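Local coordinates for protein broad specificity aminotransferase (Leishmania mexicana, PDB 4WB0) that uses pyridoxal 5'-phosphate to carry out transamination with broad substrate specificity, probably including amino-group transfer from aspartate to 2-oxoglutarate, and works as a homodimer, at residues Y56-V61 / K318-E323; L345-R350 / T403-V408. One frame throughout, in Å; residues are numbered along the deposited sequence.

Overall arrangement
Both contacts involve the long helix 314-344: contact 1 uses a segment near its N-terminal end, and contact 2 the turn that follows its far end. Their centres lie 36 Å apart, with about 23 Å between nearest atoms, so they do not touch. Each is partly buried; contact 2 lies farther out, 29 Å from the chain centre against 20 Å. In contact 1 a glutamate carboxylate occupies the start of helix 59-71, receiving two backbone N-H groups beside an arginine, and an apolar layer lies on one side. Contact 2 is smaller and uncharged across its two segments, a threonine hydroxyl meeting an asparagine carbonyl on helix 394-410 among aliphatic contacts.

Contact 1 of 2, residues Y56-V61 / K318-E323; sequences YPLRVV and KEWEAE
E323 reaches from its helix to the first turn of helix 59-71, its carboxylate meeting Y56, L58, R59 and V60. CG stands anti to the backbone N, and the chain beyond it is extended, carrying the acid group to the start of helix 59-71. There both oxygens turn their syn lone pairs to consecutive amides: OE2 accepts from R59 N at 2.8 Å, with an N-H...O angle of 163°, and OE1 from V60 N at 3.1 Å. This pair of bonds fixes the rotation of the carboxylate, and the amides of the helix start would probably favour its negative charge.

OE2 draws two further groups. Y56 OH comes within 2.5 Å of E323 OE2, a weak bond at most, since its proton has another acceptor within reach; the phenol ring and carboxylate planes are 75° apart. The guanidinium of R59 is turned only 16° from the carboxylate plane, but OE2 sits well out of the guanidinium plane; the salt bridge from R59 NH1, 3.2 Å away, therefore rests on charge rather than on a directed N-H. One guanidinium face also carries Y56 CZ, offset toward the rim. A water links Y56 OH to E323 O.

Beside this polar cluster, L58 CD2 meets the edge of the W320 indole in its plane, 3.6 Å from CD1. V60 crosses W320 at about a right angle, bringing CG2 to the same ring atom, while its CG1 rests on E319 CB at 3.6 Å. The polar ends turn elsewhere: W320 NE1 bonds to N260 O, and E319 OE2 pairs with K63.

L58 is the N-cap residue, and E323, by taking the next two amides, joins helix 59-71 to helix 314-344 in the fold type I architecture of aspartate aminotransferase relatives.

Contact 2 of 2, residues L345-R350 / T403-V408; sequences LQTPGR and TINDAV
T347 holds OG1 anti to its carbonyl carbon, while N405 carries CG anti to its backbone N (chi1 -179°), and the two polar groups meet between the loop and helix 394-410. T347 OG1 donates to N405 OD1 at 3.0 Å, and has a weak hydrogen bond with L342 O as well. The approach to OD1 is bent, with a C=O...donor angle of 107°, and the hydroxyl oxygen is tilted 29° from the carbonyl plane. OD1 also accepts from R409 NE one turn further along the helix, so two donors grip this buried oxygen.

The loop is placed by a Schellman motif: Q346, at positive phi, ends helix 314-344 and turns the chain so that T347 faces the second helix. R409 binds this turn as well, its NH2 donating to L345 O.

Aliphatic groups flank the polar pair. L345 crosses N405 obliquely, CD1 resting 3.8 Å from N405 CB. The methyl CG2 of T347 lies over the helix backbone, 3.7 Å from N405 CA. P348 and V408 run antiparallel alongside one another, P348 CB lying 4.1 Å from V408 CG1, while W351 packs against V408 and its NE1 donates to P348 O.

Contact 1 of 2, residues Y56-V61 / K318-E323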
ATOM      1  N   TYR A  56     -22.604  -1.211   6.814  1.00 29.19           N
ATOM      2  CA  TYR A  56     -23.285  -2.415   6.343  1.00 30.98           C
ATOM      3  C   TYR A  56     -22.266  -3.439   5.816  1.00 29.72           C
ATOM      4  O   TYR A  56     -22.030  -3.505   4.620  1.00 26.33           O
ATOM      5  CB  TYR A  56     -24.312  -2.026   5.262  1.00 33.33           C
ATOM      6  CG  TYR A  56     -25.072  -3.209   4.646  1.00 33.91           C
ATOM      7  CD1 TYR A  56     -26.001  -3.912   5.378  1.00 37.91           C
ATOM      8  CD2 TYR A  56     -24.802  -3.627   3.339  1.00 32.95           C
ATOM      9  CE1 TYR A  56     -26.677  -5.014   4.830  1.00 40.33           C
ATOM     10  CE2 TYR A  56     -25.437  -4.733   2.782  1.00 33.41           C
ATOM     11  CZ  TYR A  56     -26.377  -5.416   3.524  1.00 39.83           C
ATOM     12  OH  TYR A  56     -27.016  -6.515   2.966  1.00 42.95           O
ATOM     13  N   PRO A  57     -21.597  -4.175   6.729  1.00 27.79           N
ATOM     14  CA  PRO A  57     -20.750  -5.281   6.270  1.00 27.83           C
ATOM     15  C   PRO A  57     -21.654  -6.277   5.538  1.00 28.88           C
ATOM     16  O   PRO A  57     -22.695  -6.634   6.070  1.00 28.83           O
ATOM     17  CB  PRO A  57     -20.168  -5.881   7.578  1.00 33.19           C
ATOM     18  CG  PRO A  57     -20.386  -4.854   8.613  1.00 33.26           C
ATOM     19  CD  PRO A  57     -21.625  -4.080   8.193  1.00 30.32           C
ATOM     20  N   LEU A  58     -21.307  -6.676   4.321  1.00 27.21           N
ATOM     21  CA  LEU A  58     -22.191  -7.496   3.515  1.00 27.33           C
ATOM     22  C   LEU A  58     -22.298  -8.915   4.096  1.00 28.83           C
ATOM     23  O   LEU A  58     -21.347  -9.474   4.651  1.00 29.57           O
ATOM     24  CB  LEU A  58     -21.702  -7.571   2.069  1.00 28.78           C
ATOM     25  CG  LEU A  58     -22.235  -6.468   1.134  1.00 29.17           C
ATOM     26  CD1 LEU A  58     -21.740  -5.141   1.615  1.00 30.09           C
ATOM     27  CD2 LEU A  58     -21.799  -6.688  -0.336  1.00 26.14           C
ATOM     28  N   ARG A  59     -23.478  -9.483   3.934  1.00 27.76           N
ATOM     29  CA  ARG A  59     -23.711 -10.824   4.413  1.00 31.92           C
ATOM     30  C   ARG A  59     -22.812 -11.783   3.708  1.00 29.28           C
ATOM     31  O   ARG A  59     -22.322 -12.712   4.354  1.00 29.46           O
ATOM     32  CB  ARG A  59     -25.170 -11.286   4.219  1.00 35.04           C
ATOM     33  CG  ARG A  59     -26.177 -10.415   4.934  1.00 46.96           C
ATOM     34  CD  ARG A  59     -27.610 -10.798   4.531  1.00 56.62           C
ATOM     35  NE  ARG A  59     -28.500  -9.642   4.632  1.00 64.77           N
ATOM     36  CZ  ARG A  59     -28.837  -8.841   3.625  1.00 66.77           C
ATOM     37  NH1 ARG A  59     -28.381  -9.057   2.390  1.00 64.68           N
ATOM     38  NH2 ARG A  59     -29.646  -7.816   3.866  1.00 70.60           N
ATOM     39  N   VAL A  60     -22.534 -11.571   2.429  1.00 28.51           N
ATOM     40  CA  VAL A  60     -21.636 -12.529   1.754  1.00 29.73           C
ATOM     41  C   VAL A  60     -20.191 -12.359   2.221  1.00 28.30           C
ATOM     42  O   VAL A  60     -19.397 -13.310   2.223  1.00 26.58           O
ATOM     43  CB  VAL A  60     -21.637 -12.407   0.227  1.00 30.92           C
ATOM     44  CG1 VAL A  60     -22.898 -12.805  -0.333  1.00 30.81           C
ATOM     45  CG2 VAL A  60     -21.311 -10.945  -0.213  1.00 27.76           C
ATOM     46  N   VAL A  61     -19.829 -11.159   2.652  1.00 22.98           N
ATOM     47  CA  VAL A  61     -18.487 -10.981   3.164  1.00 21.80           C
ATOM     48  C   VAL A  61     -18.388 -11.696   4.542  1.00 22.67           C
ATOM     49  O   VAL A  61     -17.373 -12.311   4.841  1.00 23.28           O
ATOM     50  CB  VAL A  61     -18.106  -9.430   3.275  1.00 24.43           C
ATOM     51  CG1 VAL A  61     -16.910  -9.282   4.229  1.00 24.20           C
ATOM     52  CG2 VAL A  61     -17.748  -8.877   1.868  1.00 24.42           C
ATOM     53  N   LYS A 318     -23.685 -15.189  -6.788  1.00 28.47           N
ATOM     54  CA  LYS A 318     -25.069 -14.821  -7.062  1.00 31.69           C
ATOM     55  C   LYS A 318     -25.675 -14.126  -5.856  1.00 27.68           C
ATOM     56  O   LYS A 318     -26.397 -13.113  -5.993  1.00 28.34           O
ATOM     57  CB  LYS A 318     -25.846 -16.073  -7.504  1.00 40.99           C
ATOM     58  CG  LYS A 318     -27.008 -16.516  -6.657  1.00 54.81           C
ATOM     59  CD  LYS A 318     -26.534 -17.462  -5.547  1.00 65.24           C
ATOM     60  CE  LYS A 318     -27.577 -18.498  -5.151  1.00 74.40           C
ATOM     61  NZ  LYS A 318     -27.146 -19.271  -3.942  1.00 77.41           N
ATOM     62  N   GLU A 319     -25.357 -14.589  -4.659  1.00 25.59           N
ATOM     63  CA  GLU A 319     -25.811 -13.870  -3.468  1.00 28.74           C
ATOM     64  C   GLU A 319     -25.256 -12.438  -3.433  1.00 27.36           C
ATOM     65  O   GLU A 319     -25.955 -11.465  -3.044  1.00 24.74           O
ATOM     66  CB  GLU A 319     -25.424 -14.605  -2.200  1.00 31.68           C
ATOM     67  CG  GLU A 319     -26.330 -15.804  -1.971  1.00 41.15           C
ATOM     68  CD  GLU A 319     -25.823 -16.746  -0.878  1.00 47.54           C
ATOM     69  OE1 GLU A 319     -26.302 -17.901  -0.807  1.00 55.15           O
ATOM     70  OE2 GLU A 319     -24.940 -16.324  -0.093  1.00 44.78           O
ATOM     71  N   TRP A 320     -23.993 -12.293  -3.800  1.00 28.14           N
ATOM     72  CA  TRP A 320     -23.386 -10.954  -3.812  1.00 24.58           C
ATOM     73  C   TRP A 320     -24.103 -10.038  -4.781  1.00 23.80           C
ATOM     74  O   TRP A 320     -24.431  -8.904  -4.461  1.00 22.87           O
ATOM     75  CB  TRP A 320     -21.905 -11.012  -4.201  1.00 22.26           C
ATOM     76  CG  TRP A 320     -21.303  -9.661  -4.279  1.00 23.50           C
ATOM     77  CD1 TRP A 320     -21.446  -8.634  -3.374  1.00 24.95           C
ATOM     78  CD2 TRP A 320     -20.455  -9.175  -5.309  1.00 24.70           C
ATOM     79  NE1 TRP A 320     -20.739  -7.546  -3.810  1.00 25.35           N
ATOM     80  CE2 TRP A 320     -20.128  -7.855  -4.996  1.00 23.29           C
ATOM     81  CE3 TRP A 320     -19.944  -9.744  -6.475  1.00 25.05           C
ATOM     82  CZ2 TRP A 320     -19.291  -7.082  -5.804  1.00 24.15           C
ATOM     83  CZ3 TRP A 320     -19.151  -8.972  -7.293  1.00 27.90           C
ATOM     84  CH2 TRP A 320     -18.816  -7.666  -6.946  1.00 25.40           C
ATOM     85  N   GLU A 321     -24.296 -10.499  -5.999  1.00 24.13           N
ATOM     86  CA  GLU A 321     -24.984  -9.664  -6.977  1.00 27.15           C
ATOM     87  C   GLU A 321     -26.391  -9.267  -6.509  1.00 28.31           C
ATOM     88  O   GLU A 321     -26.801  -8.133  -6.704  1.00 26.27           O
ATOM     89  CB  GLU A 321     -24.987 -10.355  -8.330  1.00 28.94           C
ATOM     90  CG  GLU A 321     -23.520 -10.494  -8.848  1.00 26.85           C
ATOM     91  CD  GLU A 321     -23.407 -10.788 -10.359  1.00 35.72           C
ATOM     92  OE1 GLU A 321     -22.475 -11.499 -10.786  1.00 36.59           O
ATOM     93  OE2 GLU A 321     -24.234 -10.278 -11.136  1.00 39.34           O
ATOM     94  N   ALA A 322     -27.106 -10.148  -5.819  1.00 28.50           N
ATOM     95  CA  ALA A 322     -28.435  -9.789  -5.297  1.00 28.67           C
ATOM     96  C   ALA A 322     -28.337  -8.719  -4.183  1.00 27.75           C
ATOM     97  O   ALA A 322     -29.148  -7.782  -4.116  1.00 29.11           O
ATOM     98  CB  ALA A 322     -29.157 -11.058  -4.791  1.00 28.89           C
ATOM     99  N   GLU A 323     -27.328  -8.844  -3.321  1.00 26.10           N
ATOM    100  CA  GLU A 323     -27.100  -7.914  -2.248  1.00 27.43           C
ATOM    101  C   GLU A 323     -26.761  -6.494  -2.789  1.00 30.19           C
ATOM    102  O   GLU A 323     -27.293  -5.477  -2.322  1.00 26.40           O
ATOM    103  CB  GLU A 323     -25.990  -8.485  -1.365  1.00 31.99           C
ATOM    104  CG  GLU A 323     -25.789  -7.808  -0.092  1.00 33.67           C
ATOM    105  CD  GLU A 323     -25.143  -8.673   1.017  1.00 33.25           C
ATOM    106  OE1 GLU A 323     -24.458  -9.750   0.769  1.00 30.72           O
ATOM    107  OE2 GLU A 323     -25.317  -8.212   2.184  1.00 33.06           O
TER
HETATM  108  O   HOH W   1     -28.247  -5.382   0.473  1.00 34.70           O

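Contact 2 of 2, residues L345-R350 / T403-V408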
ATOM      1  N   LEU A 345     -42.672  20.574  -0.982  1.00 47.08           N
ATOM      2  CA  LEU A 345     -42.348  21.902  -0.461  1.00 47.76           C
ATOM      3  C   LEU A 345     -42.357  22.968  -1.576  1.00 48.73           C
ATOM      4  O   LEU A 345     -42.195  24.159  -1.310  1.00 51.37           O
ATOM      5  CB  LEU A 345     -40.989  21.871   0.239  1.00 47.60           C
ATOM      6  CG  LEU A 345     -40.893  20.953   1.472  1.00 45.37           C
ATOM      7  CD1 LEU A 345     -39.430  20.577   1.794  1.00 44.83           C
ATOM      8  CD2 LEU A 345     -41.563  21.589   2.677  1.00 47.22           C
ATOM      9  N   GLN A 346     -42.538  22.545  -2.820  1.00 48.50           N
ATOM     10  CA  GLN A 346     -42.464  23.469  -3.964  1.00 55.33           C
ATOM     11  C   GLN A 346     -41.184  24.316  -3.952  1.00 52.00           C
ATOM     12  O   GLN A 346     -41.206  25.530  -4.232  1.00 50.46           O
ATOM     13  CB  GLN A 346     -43.704  24.368  -3.979  1.00 68.81           C
ATOM     14  CG  GLN A 346     -44.996  23.568  -4.077  1.00 84.52           C
ATOM     15  CD  GLN A 346     -46.242  24.377  -3.730  1.00 97.29           C
ATOM     16  OE1 GLN A 346     -46.156  25.534  -3.316  1.00101.32           O
ATOM     17  NE2 GLN A 346     -47.408  23.762  -3.898  1.00100.41           N
ATOM     18  N   THR A 347     -40.071  23.671  -3.616  1.00 49.53           N
ATOM     19  CA  THR A 347     -38.783  24.348  -3.606  1.00 50.44           C
ATOM     20  C   THR A 347     -38.555  24.966  -4.997  1.00 52.97           C
ATOM     21  O   THR A 347     -38.738  24.266  -6.000  1.00 51.33           O
ATOM     22  CB  THR A 347     -37.644  23.368  -3.255  1.00 47.69           C
ATOM     23  OG1 THR A 347     -37.973  22.675  -2.048  1.00 47.52           O
ATOM     24  CG2 THR A 347     -36.358  24.123  -3.042  1.00 48.47           C
ATOM     25  N   PRO A 348     -38.182  26.264  -5.071  1.00 57.26           N
ATOM     26  CA  PRO A 348     -37.853  26.870  -6.373  1.00 54.96           C
ATOM     27  C   PRO A 348     -36.827  26.109  -7.157  1.00 50.89           C
ATOM     28  O   PRO A 348     -35.859  25.600  -6.577  1.00 48.82           O
ATOM     29  CB  PRO A 348     -37.296  28.246  -5.993  1.00 57.33           C
ATOM     30  CG  PRO A 348     -37.957  28.577  -4.735  1.00 62.21           C
ATOM     31  CD  PRO A 348     -38.088  27.262  -3.990  1.00 61.73           C
ATOM     32  N   GLY A 349     -37.042  26.016  -8.465  1.00 52.07           N
ATOM     33  CA  GLY A 349     -36.092  25.399  -9.367  1.00 53.12           C
ATOM     34  C   GLY A 349     -36.521  24.011  -9.792  1.00 53.15           C
ATOM     35  O   GLY A 349     -37.563  23.534  -9.360  1.00 57.40           O
ATOM     36  N   ARG A 350     -35.720  23.369 -10.639  1.00 51.21           N
ATOM     37  CA  ARG A 350     -35.939  21.974 -11.048  1.00 50.69           C
ATOM     38  C   ARG A 350     -35.056  21.020 -10.243  1.00 45.09           C
ATOM     39  O   ARG A 350     -33.899  21.338  -9.964  1.00 43.28           O
ATOM     40  CB  ARG A 350     -35.655  21.789 -12.547  1.00 58.38           C
ATOM     41  CG  ARG A 350     -36.477  22.694 -13.460  1.00 71.58           C
ATOM     42  CD  ARG A 350     -37.958  22.613 -13.139  1.00 83.23           C
ATOM     43  NE  ARG A 350     -38.494  21.260 -13.278  1.00 90.90           N
ATOM     44  CZ  ARG A 350     -39.789  20.957 -13.199  1.00 97.28           C
ATOM     45  NH1 ARG A 350     -40.687  21.908 -12.977  1.00102.24           N
ATOM     46  NH2 ARG A 350     -40.195  19.703 -13.347  1.00 96.45           N
ATOM     47  N   THR A 403     -33.959  21.071   4.405  1.00 43.13           N
ATOM     48  CA  THR A 403     -32.841  21.979   4.518  1.00 44.04           C
ATOM     49  C   THR A 403     -32.487  22.579   3.156  1.00 43.13           C
ATOM     50  O   THR A 403     -32.167  23.757   3.079  1.00 44.90           O
ATOM     51  CB  THR A 403     -31.643  21.270   5.135  1.00 44.49           C
ATOM     52  OG1 THR A 403     -32.013  20.812   6.453  1.00 45.27           O
ATOM     53  CG2 THR A 403     -30.473  22.240   5.247  1.00 45.20           C
ATOM     54  N   ILE A 404     -32.544  21.786   2.083  1.00 42.25           N
ATOM     55  CA  ILE A 404     -32.384  22.337   0.724  1.00 39.35           C
ATOM     56  C   ILE A 404     -33.413  23.422   0.490  1.00 42.68           C
ATOM     57  O   ILE A 404     -33.084  24.542   0.059  1.00 46.35           O
ATOM     58  CB  ILE A 404     -32.533  21.243  -0.358  1.00 37.93           C
ATOM     59  CG1 ILE A 404     -31.332  20.318  -0.300  1.00 35.53           C
ATOM     60  CG2 ILE A 404     -32.597  21.846  -1.751  1.00 40.08           C
ATOM     61  CD1 ILE A 404     -31.484  18.994  -1.074  1.00 35.55           C
ATOM     62  N   ASN A 405     -34.668  23.107   0.770  1.00 42.11           N
ATOM     63  CA  ASN A 405     -35.740  24.085   0.639  1.00 47.17           C
ATOM     64  C   ASN A 405     -35.441  25.384   1.397  1.00 51.78           C
ATOM     65  O   ASN A 405     -35.592  26.483   0.856  1.00 49.66           O
ATOM     66  CB  ASN A 405     -37.064  23.499   1.143  1.00 46.24           C
ATOM     67  CG  ASN A 405     -38.212  24.461   1.005  1.00 49.11           C
ATOM     68  OD1 ASN A 405     -38.571  24.854  -0.103  1.00 49.14           O
ATOM     69  ND2 ASN A 405     -38.817  24.829   2.132  1.00 48.86           N
ATOM     70  N   ASP A 406     -35.013  25.253   2.649  1.00 57.62           N
ATOM     71  CA  ASP A 406     -34.647  26.422   3.444  1.00 63.83           C
ATOM     72  C   ASP A 406     -33.460  27.154   2.827  1.00 64.32           C
ATOM     73  O   ASP A 406     -33.477  28.383   2.726  1.00 70.64           O
ATOM     74  CB  ASP A 406     -34.297  26.037   4.885  1.00 63.60           C
ATOM     75  CG  ASP A 406     -35.502  25.629   5.694  1.00 61.79           C
ATOM     76  OD1 ASP A 406     -36.643  25.918   5.257  1.00 60.73           O
ATOM     77  OD2 ASP A 406     -35.289  25.027   6.781  1.00 60.19           O
ATOM     78  N   ALA A 407     -32.426  26.413   2.428  1.00 54.05           N
ATOM     79  CA  ALA A 407     -31.237  27.062   1.933  1.00 47.13           C
ATOM     80  C   ALA A 407     -31.570  27.887   0.688  1.00 48.90           C
ATOM     81  O   ALA A 407     -31.157  29.058   0.563  1.00 50.66           O
ATOM     82  CB  ALA A 407     -30.173  26.066   1.634  1.00 42.83           C
ATOM     83  N   VAL A 408     -32.363  27.298  -0.196  1.00 48.56           N
ATOM     84  CA  VAL A 408     -32.691  27.909  -1.468  1.00 50.74           C
ATOM     85  C   VAL A 408     -33.545  29.154  -1.252  1.00 56.13           C
ATOM     86  O   VAL A 408     -33.304  30.207  -1.853  1.00 58.36           O
ATOM     87  CB  VAL A 408     -33.423  26.905  -2.386  1.00 47.43           C
ATOM     88  CG1 VAL A 408     -34.000  27.619  -3.602  1.00 48.58           C
ATOM     89  CG2 VAL A 408     -32.474  25.854  -2.836  1.00 43.71           C
TER